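Periplasmic branched-chain amino acid-binding protein (Burkholderia mallei, PDB 3I09) probably binds branched-chain amino acids or related small molecules in the periplasm for an ABC transporter, and here holds acetoacetic acid in its pocket. Local coordinates at residues 243-248 with 338-343; 231-236 with 348-353; 196-201 with 225-230. One frame throughout, in Å; residues are numbered along the deposited sequence. Where two conformers were deposited one is given.

Interaction 1. Residues 243-248 with 338-343; sequences TTQGLV and VKKPSE
Gln245 lies across Lys339, Lys340 and Pro341, while Val338 is tied to the turn around it by two backbone hydrogen bonds. The side chain starts at Lys339: Gln245 CB sits 3.4 Å from Lys339 O, a carbonyl buried here with no hydrogen-bonding partner in the model. CG then stands between the backbone N and the carbonyl carbon (chi1 56°), and from it the chain runs extended over residues 340-341. At the tip, Gln245 OE1 comes 3.6 Å from Lys340 CG, and Gln245 NE2 lies 3.9 Å from Pro341 CD, the Gln245 and Pro341 side chains crossing at about a right angle. NE2 is hydrogen-bonded to Glu242 O of the preceding helix 241-244, which holds the amide back against that helix.

Thr244 to Leu247 form a type II turn with Gly246 at positive phi (87°). Gly246 N donates to Val338 O at 2.9 Å, almost straight at 174°, and Val338 N donates to Leu247 O at 2.9 Å. Two residues thus face one, the pattern of a G1 beta bulge. Val338 also packs CB against Thr244 O, 3.3 Å away, and CG2 against Leu247 CB.

The bulge opens the antiparallel pairing of strand 248-251 with strand 329-338, directly after helix 241-244, whose Leu241 also touches Val338 and Pro341; Thr244 packs on helix 233-239.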
loop_
_atom_site.group_PDB
_atom_site.type_symbol
_atom_site.label_atom_id
_atom_site.label_comp_id
_atom_site.label_asym_id
_atom_site.label_seq_id
_atom_site.Cartn_x
_atom_site.Cartn_y
_atom_site.Cartn_z
ATOM N N THR A 243 -2.934 19.616 12.615
ATOM C CA THR A 243 -3.305 19.786 11.200
ATOM C C THR A 243 -4.176 18.643 10.684
ATOM O O THR A 243 -5.075 18.878 9.863
ATOM C CB THR A 243 -2.052 19.889 10.338
ATOM O OG1 THR A 243 -1.372 21.118 10.648
ATOM C CG2 THR A 243 -2.388 19.818 8.796
ATOM N N THR A 244 -3.940 17.414 11.152
ATOM C CA THR A 244 -4.623 16.216 10.578
ATOM C C THR A 244 -5.869 15.732 11.305
ATOM O O THR A 244 -6.599 14.866 10.808
ATOM C CB THR A 244 -3.652 15.030 10.419
ATOM O OG1 THR A 244 -2.947 14.819 11.650
ATOM C CG2 THR A 244 -2.657 15.321 9.301
ATOM N N GLN A 245 -6.115 16.269 12.494
ATOM C CA GLN A 245 -7.253 15.822 13.308
ATOM C C GLN A 245 -8.548 15.836 12.472
ATOM O O GLN A 245 -8.827 16.798 11.741
ATOM C CB GLN A 245 -7.455 16.708 14.538
ATOM C CG GLN A 245 -7.637 18.195 14.252
ATOM C CD GLN A 245 -7.685 18.997 15.528
ATOM O OE1 GLN A 245 -8.520 18.719 16.390
ATOM N NE2 GLN A 245 -6.767 19.979 15.682
ATOM N N GLY A 246 -9.316 14.761 12.616
ATOM C CA GLY A 246 -10.599 14.607 11.970
ATOM C C GLY A 246 -10.556 14.040 10.597
ATOM O O GLY A 246 -11.603 13.713 10.056
ATOM N N LEU A 247 -9.381 13.905 9.997
ATOM C CA LEU A 247 -9.309 13.255 8.680
ATOM C C LEU A 247 -9.709 11.796 8.800
ATOM O O LEU A 247 -9.333 11.102 9.774
ATOM C CB LEU A 247 -7.905 13.362 8.081
ATOM C CG LEU A 247 -7.476 14.766 7.614
ATOM C CD1 LEU A 247 -6.022 14.754 7.200
ATOM C CD2 LEU A 247 -8.368 15.331 6.472
ATOM N N VAL A 248 -10.470 11.330 7.811
ATOM C CA VAL A 248 -10.875 9.933 7.760
ATOM C C VAL A 248 -10.000 9.214 6.738
ATOM O O VAL A 248 -9.716 9.711 5.625
ATOM C CB VAL A 248 -12.351 9.819 7.426
ATOM C CG1 VAL A 248 -12.724 8.395 7.177
ATOM C CG2 VAL A 248 -13.212 10.451 8.587
ATOM N N VAL A 338 -8.359 10.459 12.421
ATOM C CA VAL A 338 -7.164 10.976 13.081
ATOM C C VAL A 338 -7.593 11.737 14.323
ATOM O O VAL A 338 -8.543 12.544 14.284
ATOM C CB VAL A 338 -6.340 11.876 12.160
ATOM C CG1 VAL A 338 -5.133 12.419 12.940
ATOM C CG2 VAL A 338 -5.934 11.085 10.870
ATOM N N LYS A 339 -6.954 11.405 15.431
ATOM C CA LYS A 339 -7.210 12.030 16.728
ATOM C C LYS A 339 -6.934 13.533 16.846
ATOM O O LYS A 339 -6.076 14.085 16.163
ATOM C CB LYS A 339 -6.407 11.319 17.834
ATOM C CG LYS A 339 -6.963 9.950 18.205
ATOM C CD LYS A 339 -6.144 9.286 19.347
ATOM C CE LYS A 339 -6.876 8.081 19.923
ATOM N NZ LYS A 339 -6.195 7.633 21.164
ATOM N N LYS A 340 -7.688 14.170 17.740
ATOM C CA LYS A 340 -7.343 15.475 18.237
ATOM C C LYS A 340 -6.060 15.309 19.066
ATOM O O LYS A 340 -5.843 14.269 19.676
ATOM C CB LYS A 340 -8.423 16.046 19.173
ATOM C CG LYS A 340 -9.806 16.235 18.586
ATOM C CD LYS A 340 -10.716 16.771 19.679
ATOM C CE LYS A 340 -12.180 16.638 19.308
ATOM N NZ LYS A 340 -12.443 17.452 18.107
ATOM N N PRO A 341 -5.236 16.354 19.131
ATOM C CA PRO A 341 -4.084 16.322 20.042
ATOM C C PRO A 341 -4.447 15.889 21.467
ATOM O O PRO A 341 -3.757 15.054 22.043
ATOM C CB PRO A 341 -3.580 17.774 20.014
ATOM C CG PRO A 341 -3.932 18.259 18.627
ATOM C CD PRO A 341 -5.286 17.596 18.339
ATOM N N SER A 342 -5.550 16.389 22.003
ATOM C CA SER A 342 -5.942 16.073 23.388
ATOM C C SER A 342 -6.360 14.619 23.581
ATOM O O SER A 342 -6.517 14.179 24.719
ATOM C CB SER A 342 -7.103 16.954 23.824
ATOM O OG SER A 342 -8.237 16.677 23.033
ATOM N N GLU A 343 -6.592 13.900 22.484
ATOM C CA GLU A 343 -6.987 12.482 22.550
ATOM C C GLU A 343 -5.780 11.538 22.460
ATOM O O GLU A 343 -5.944 10.351 22.653
ATOM C CB GLU A 343 -7.972 12.134 21.428
ATOM C CG GLU A 343 -9.265 12.937 21.493
ATOM C CD GLU A 343 -10.172 12.742 20.308
ATOM O OE1 GLU A 343 -9.737 12.515 19.151
ATOM O OE2 GLU A 343 -11.383 12.887 20.535
#

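Interaction 2. Residues 231-236 with 348-353; sequences MFINDV and WDYYKV. With EDO (1,2-ethanediol), chain G.
Two torsions set up the meeting of Ile233 and Val236 with Tyr350: Ile233 holds CG1 anti to its backbone N (chi1 -160°), and Val236 does the same with its own CG1 (chi1 -179°). The Ile233 branch thereby faces the aromatic side chains of Trp348, Tyr350 and Tyr351, and the Val236 branch that of Tyr350 alone. Val236 CG1 lies over a face of the Tyr350 ring, 3.9 Å from the ring centroid and 28° off the normal, which is CH-pi geometry; its nearest ring atom is Tyr350 CD2.

Ile233 serves three rings, crossing each side chain at about a right angle. Its CG1 comes 3.6 Å from Tyr350 CD2 and also lies in the plane of the Trp348 ring, at the edge, while Ile233 CD1 reaches Trp348 CE3 at 3.7 Å. Ile233 CB lies 3.2 Å from Tyr351 OH. The aromatics also contact each other, Tyr350 OH lying 4.0 Å above the Trp348 ring plane, toward its rim.

No direct hydrogen bond joins the segments. A water accepts from Tyr351 OH at 2.8 Å and donates to Met231 O, a selenomethionine carbonyl. Because Tyr351 and Met231 each have two deposited conformers, this bridge and the short approach of Tyr351 OH to Ile233 CB are provisional. At the helix start Phe232 is the N-cap residue, and its N donates to Asp235 OD2 at 2.8 Å, the bond from N-cap amide to N3 side chain that forms one half of a capping box.

In the fold, the contact seats the first turn of helix 233-239 on the residues leading into strand 351-357. Helix 241-244 lies alongside, its Leu241 touching Val236 and Tyr350, and His237 stacks on Trp348.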
loop_
_atom_site.group_PDB
_atom_site.type_symbol
_atom_site.label_atom_id
_atom_site.label_comp_id
_atom_site.label_asym_id
_atom_site.label_seq_id
_atom_site.Cartn_x
_atom_site.Cartn_y
_atom_site.Cartn_z
HETATM N N MSE A 231 -3.023 7.706 3.346
HETATM C CA MSE A 231 -2.236 8.379 4.394
HETATM C C MSE A 231 -1.706 7.274 5.319
HETATM O O MSE A 231 -2.472 6.443 5.766
HETATM C CB MSE A 231 -3.151 9.356 5.162
HETATM C CG MSE A 231 -2.605 9.968 6.455
HETATM SE SE MSE A 231 -3.594 11.587 6.942
HETATM C CE MSE A 231 -3.235 12.580 5.323
ATOM N N PHE A 232 -0.407 7.244 5.548
ATOM C CA PHE A 232 0.213 6.287 6.425
ATOM C C PHE A 232 0.587 6.990 7.735
ATOM O O PHE A 232 0.573 8.215 7.826
ATOM C CB PHE A 232 1.474 5.701 5.751
ATOM C CG PHE A 232 1.171 4.892 4.539
ATOM C CD1 PHE A 232 0.762 3.575 4.656
ATOM C CD2 PHE A 232 1.217 5.480 3.276
ATOM C CE1 PHE A 232 0.460 2.815 3.506
ATOM C CE2 PHE A 232 0.917 4.718 2.135
ATOM C CZ PHE A 232 0.525 3.414 2.259
ATOM N N ILE A 233 0.992 6.219 8.727
ATOM C CA ILE A 233 1.281 6.789 10.043
ATOM C C ILE A 233 2.402 7.834 9.970
ATOM O O ILE A 233 2.353 8.826 10.678
ATOM C CB ILE A 233 1.577 5.671 11.094
ATOM C CG1 ILE A 233 1.388 6.216 12.501
ATOM C CG2 ILE A 233 3.008 5.050 10.920
ATOM C CD1 ILE A 233 1.671 5.193 13.583
ATOM N N ASN A 234 3.354 7.663 9.059
ATOM C CA ASN A 234 4.485 8.595 8.937
ATOM C C ASN A 234 4.046 9.954 8.387
ATOM O O ASN A 234 4.656 11.002 8.677
ATOM C CB ASN A 234 5.574 8.022 8.023
ATOM C CG ASN A 234 5.922 6.603 8.368
ATOM O OD1 ASN A 234 5.148 5.667 8.035
ATOM N ND2 ASN A 234 7.028 6.420 9.107
ATOM N N ASP A 235 2.989 9.924 7.576
ATOM C CA ASP A 235 2.431 11.142 7.013
ATOM C C ASP A 235 1.760 11.960 8.130
ATOM O O ASP A 235 1.925 13.178 8.234
ATOM C CB ASP A 235 1.436 10.796 5.894
ATOM C CG ASP A 235 2.036 9.927 4.769
ATOM O OD1 ASP A 235 3.186 10.176 4.343
ATOM O OD2 ASP A 235 1.319 9.007 4.256
ATOM N N VAL A 236 1.013 11.286 9.005
ATOM C CA VAL A 236 0.467 11.971 10.184
ATOM C C VAL A 236 1.581 12.533 11.085
ATOM O O VAL A 236 1.494 13.657 11.591
ATOM C CB VAL A 236 -0.489 11.063 10.991
ATOM C CG1 VAL A 236 -1.071 11.813 12.197
ATOM C CG2 VAL A 236 -1.662 10.538 10.083
ATOM N N TRP A 348 2.882 8.583 18.870
ATOM C CA TRP A 348 2.322 7.801 17.768
ATOM C C TRP A 348 0.901 7.317 17.943
ATOM O O TRP A 348 0.404 6.577 17.090
ATOM C CB TRP A 348 3.245 6.649 17.312
ATOM C CG TRP A 348 4.647 7.051 16.946
ATOM C CD1 TRP A 348 5.703 7.175 17.806
ATOM C CD2 TRP A 348 5.182 7.238 15.635
ATOM N NE1 TRP A 348 6.855 7.494 17.113
ATOM C CE2 TRP A 348 6.560 7.551 15.780
ATOM C CE3 TRP A 348 4.622 7.243 14.358
ATOM C CZ2 TRP A 348 7.390 7.804 14.693
ATOM C CZ3 TRP A 348 5.446 7.500 13.270
ATOM C CH2 TRP A 348 6.822 7.791 13.451
ATOM N N ASP A 349 0.221 7.745 19.009
ATOM C CA ASP A 349 -1.184 7.383 19.216
ATOM C C ASP A 349 -2.057 8.319 18.376
ATOM O O ASP A 349 -2.435 9.371 18.839
ATOM C CB ASP A 349 -1.521 7.443 20.721
ATOM C CG ASP A 349 -2.993 7.233 21.029
ATOM O OD1 ASP A 349 -3.699 6.678 20.187
ATOM O OD2 ASP A 349 -3.434 7.580 22.156
ATOM N N TYR A 350 -2.360 7.930 17.135
ATOM C CA TYR A 350 -2.984 8.844 16.197
ATOM C C TYR A 350 -4.404 8.496 15.763
ATOM O O TYR A 350 -5.092 9.393 15.239
ATOM C CB TYR A 350 -2.122 8.970 14.920
ATOM C CG TYR A 350 -0.703 9.469 15.095
ATOM C CD1 TYR A 350 -0.325 10.261 16.177
ATOM C CD2 TYR A 350 0.258 9.256 14.103
ATOM C CE1 TYR A 350 0.966 10.766 16.287
ATOM C CE2 TYR A 350 1.563 9.744 14.232
ATOM C CZ TYR A 350 1.907 10.463 15.315
ATOM O OH TYR A 350 3.183 10.939 15.454
ATOM N N TYR A 351 -4.844 7.245 15.934
ATOM C CA TYR A 351 -6.054 6.734 15.294
ATOM C C TYR A 351 -7.188 6.379 16.233
ATOM O O TYR A 351 -6.941 5.816 17.291
ATOM C CB TYR A 351 -5.722 5.424 14.609
ATOM C CG TYR A 351 -4.611 5.448 13.608
ATOM C CD1 TYR A 351 -4.811 5.976 12.340
ATOM C CD2 TYR A 351 -3.387 4.867 13.894
ATOM C CE1 TYR A 351 -3.818 5.940 11.396
ATOM C CE2 TYR A 351 -2.372 4.845 12.955
ATOM C CZ TYR A 351 -2.589 5.394 11.715
ATOM O OH TYR A 351 -1.591 5.379 10.775
ATOM N N LYS A 352 -8.416 6.633 15.797
ATOM C CA LYS A 352 -9.623 6.104 16.387
ATOM C C LYS A 352 -10.196 5.196 15.313
ATOM O O LYS A 352 -10.319 5.622 14.158
ATOM C CB LYS A 352 -10.605 7.228 16.663
ATOM C CG LYS A 352 -10.176 8.153 17.800
ATOM C CD LYS A 352 -11.164 9.298 18.072
ATOM C CE LYS A 352 -11.092 10.426 17.043
ATOM N NZ LYS A 352 -11.802 11.638 17.549
ATOM N N VAL A 353 -10.579 3.969 15.655
ATOM C CA VAL A 353 -11.234 3.118 14.638
ATOM C C VAL A 353 -12.714 3.497 14.475
ATOM O O VAL A 353 -13.498 3.497 15.433
ATOM C CB VAL A 353 -11.084 1.613 14.940
ATOM C CG1 VAL A 353 -11.805 0.780 13.855
ATOM C CG2 VAL A 353 -9.624 1.222 15.045
HETATM C C1 EDO G . 5.917 10.986 5.285
HETATM O O1 EDO G . 5.618 9.932 4.374
HETATM C C2 EDO G . 7.099 11.764 4.736
HETATM O O2 EDO G . 6.738 13.080 4.274
HETATM O O HOH W 1 -2.663 5.167 8.248
#

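Interaction 3. Residues 196-201 with 225-230; sequences AQILGL and KLAALL
Strand residues Leu199 and Ala227 carry the central rung of a parallel backbone ladder: Ala227 N donates to Leu199 O at 2.8 Å, nearly straight at 177°. Before it, Lys225 N bonds to Gln197 O at 2.9 Å and Leu199 N to Lys225 O at 2.9 Å; after it, Leu201 N bonds to Ala227 O at 2.9 Å. A further bond, Leu229 N to Leu201 O, is weak at 3.5 Å. A water there accepts from Leu230 N and lies within hydrogen-bonding distance of Leu201 O. Alongside these bonds, Ile198 CA approaches Lys225 O at 3.3 Å as a C-H...O contact.

The two strand axes run in the same sense, 24° apart, as expected when one helix, 205-217, carries the chain from strand 198-202 to 225-228. This is a beta-alpha-beta crossover, and 225-228 is an outermost strand of the four-stranded parallel sheet, in keeping with the alpha/beta lobe of a type I periplasmic binding protein.

Apolar contacts occupy both faces. On one, Ile198 CG2 lies anti to the backbone N and meets Ala227 CB at 3.6 Å, while Ile198 CD1 rests on Lys225 CB; Trp143 of strand 142-148 touches Ile198 and Ala227. On the other face, Leu199 and Leu226 lie side by side pointing the same way, CD2 to CD2 at 3.7 Å, and Leu201 sets CD1 against the CB atoms of Leu226 and Ala228. Further along the chain, Leu229 CB lies close to Leu201 O, and the Leu229 side chain packs on helix 151-166.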
loop_
_atom_site.group_PDB
_atom_site.type_symbol
_atom_site.label_atom_id
_atom_site.label_comp_id
_atom_site.label_asym_id
_atom_site.label_seq_id
_atom_site.Cartn_x
_atom_site.Cartn_y
_atom_site.Cartn_z
ATOM N N ALA A 196 -16.297 22.548 -5.226
ATOM C CA ALA A 196 -16.574 21.236 -4.642
ATOM C C ALA A 196 -16.494 21.287 -3.116
ATOM O O ALA A 196 -15.724 22.081 -2.581
ATOM C CB ALA A 196 -15.567 20.213 -5.197
ATOM N N GLN A 197 -17.244 20.401 -2.444
ATOM C CA GLN A 197 -17.216 20.227 -0.986
ATOM C C GLN A 197 -15.946 19.505 -0.520
ATOM O O GLN A 197 -15.368 19.832 0.515
ATOM C CB GLN A 197 -18.427 19.400 -0.513
ATOM C CG GLN A 197 -19.756 20.109 -0.610
ATOM C CD GLN A 197 -20.952 19.181 -0.466
ATOM O OE1 GLN A 197 -21.003 18.137 -1.098
ATOM N NE2 GLN A 197 -21.937 19.571 0.374
ATOM N N ILE A 198 -15.508 18.526 -1.312
ATOM C CA ILE A 198 -14.403 17.644 -0.959
ATOM C C ILE A 198 -13.271 17.791 -1.987
ATOM O O ILE A 198 -13.515 17.715 -3.203
ATOM C CB ILE A 198 -14.876 16.167 -0.951
ATOM C CG1 ILE A 198 -16.125 15.977 -0.067
ATOM C CG2 ILE A 198 -13.718 15.210 -0.567
ATOM C CD1 ILE A 198 -15.941 16.399 1.430
ATOM N N LEU A 199 -12.046 17.977 -1.484
ATOM C CA LEU A 199 -10.818 17.841 -2.266
ATOM C C LEU A 199 -10.229 16.469 -2.025
ATOM O O LEU A 199 -9.756 16.166 -0.916
ATOM C CB LEU A 199 -9.798 18.922 -1.878
ATOM C CG LEU A 199 -8.433 18.955 -2.607
ATOM C CD1 LEU A 199 -8.636 19.167 -4.081
ATOM C CD2 LEU A 199 -7.537 20.059 -2.069
ATOM N N GLY A 200 -10.294 15.618 -3.037
ATOM C CA GLY A 200 -9.829 14.233 -2.933
ATOM C C GLY A 200 -8.361 14.238 -3.317
ATOM O O GLY A 200 -7.989 14.655 -4.414
ATOM N N LEU A 201 -7.526 13.826 -2.383
ATOM C CA LEU A 201 -6.087 13.740 -2.587
ATOM C C LEU A 201 -5.704 12.377 -3.127
ATOM O O LEU A 201 -5.517 11.418 -2.357
ATOM C CB LEU A 201 -5.384 13.974 -1.259
ATOM C CG LEU A 201 -5.669 15.345 -0.661
ATOM C CD1 LEU A 201 -5.049 15.455 0.743
ATOM C CD2 LEU A 201 -5.171 16.462 -1.581
ATOM N N LYS A 225 -13.325 20.398 2.545
ATOM C CA LYS A 225 -12.769 19.347 3.363
ATOM C C LYS A 225 -11.781 18.488 2.531
ATOM O O LYS A 225 -12.061 18.169 1.377
ATOM C CB LYS A 225 -13.874 18.463 3.934
ATOM C CG LYS A 225 -14.606 19.054 5.139
ATOM C CD LYS A 225 -15.250 17.951 5.996
ATOM C CE LYS A 225 -15.908 18.479 7.297
ATOM N NZ LYS A 225 -16.331 17.322 8.196
ATOM N N LEU A 226 -10.646 18.127 3.114
ATOM C CA LEU A 226 -9.692 17.254 2.426
ATOM C C LEU A 226 -10.073 15.804 2.665
ATOM O O LEU A 226 -10.437 15.457 3.767
ATOM C CB LEU A 226 -8.269 17.484 2.927
ATOM C CG LEU A 226 -7.755 18.922 2.926
ATOM C CD1 LEU A 226 -6.319 18.995 3.496
ATOM C CD2 LEU A 226 -7.821 19.524 1.547
ATOM N N ALA A 227 -10.043 14.988 1.616
ATOM C CA ALA A 227 -10.157 13.550 1.758
ATOM C C ALA A 227 -8.779 12.994 1.397
ATOM O O ALA A 227 -8.368 12.991 0.237
ATOM C CB ALA A 227 -11.240 12.992 0.870
ATOM N N ALA A 228 -8.063 12.536 2.405
ATOM C CA ALA A 228 -6.731 11.985 2.209
ATOM C C ALA A 228 -6.951 10.516 1.870
ATOM O O ALA A 228 -7.171 9.671 2.734
ATOM C CB ALA A 228 -5.889 12.180 3.465
ATOM N N LEU A 229 -6.921 10.216 0.585
ATOM C CA LEU A 229 -7.301 8.888 0.133
ATOM C C LEU A 229 -6.222 7.835 0.417
ATOM O O LEU A 229 -6.519 6.637 0.461
ATOM C CB LEU A 229 -7.642 8.952 -1.361
ATOM C CG LEU A 229 -8.836 9.825 -1.693
ATOM C CD1 LEU A 229 -8.918 10.061 -3.249
ATOM C CD2 LEU A 229 -10.147 9.233 -1.177
ATOM N N LEU A 230 -4.976 8.274 0.629
ATOM C CA LEU A 230 -3.939 7.353 1.126
ATOM C C LEU A 230 -3.006 8.103 2.078
ATOM O O LEU A 230 -2.339 9.069 1.693
ATOM C CB LEU A 230 -3.141 6.696 0.011
ATOM C CG LEU A 230 -2.140 5.647 0.473
ATOM C CD1 LEU A 230 -2.790 4.536 1.385
ATOM C CD2 LEU A 230 -1.379 5.045 -0.768
HETATM O O HOH W 2 -3.889 10.966 0.122
#

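Overall arrangement
Interactions 1 and 2 are close neighbours, their centres about 9 Å apart: Lys339 N lies 2.7 Å from Tyr350 O, a probable hydrogen bond, and Glu343 OE1 makes a 2.8 Å salt bridge with Lys352 NZ. Interaction 3 lies about 15 Å, centre to centre, from interaction 1 and touches it by packing, Leu247 CD2 being 3.4 Å from Leu226 O. It is about 17 Å from interaction 2 between centres, yet residues 230 and 231 join them in sequence. That junction approaches the ligand: the side chains of Leu230 and Phe232 each lie about 4 Å from acetoacetic acid, whereas interaction 1 lies towards the periphery, 22 Å from the chain centre.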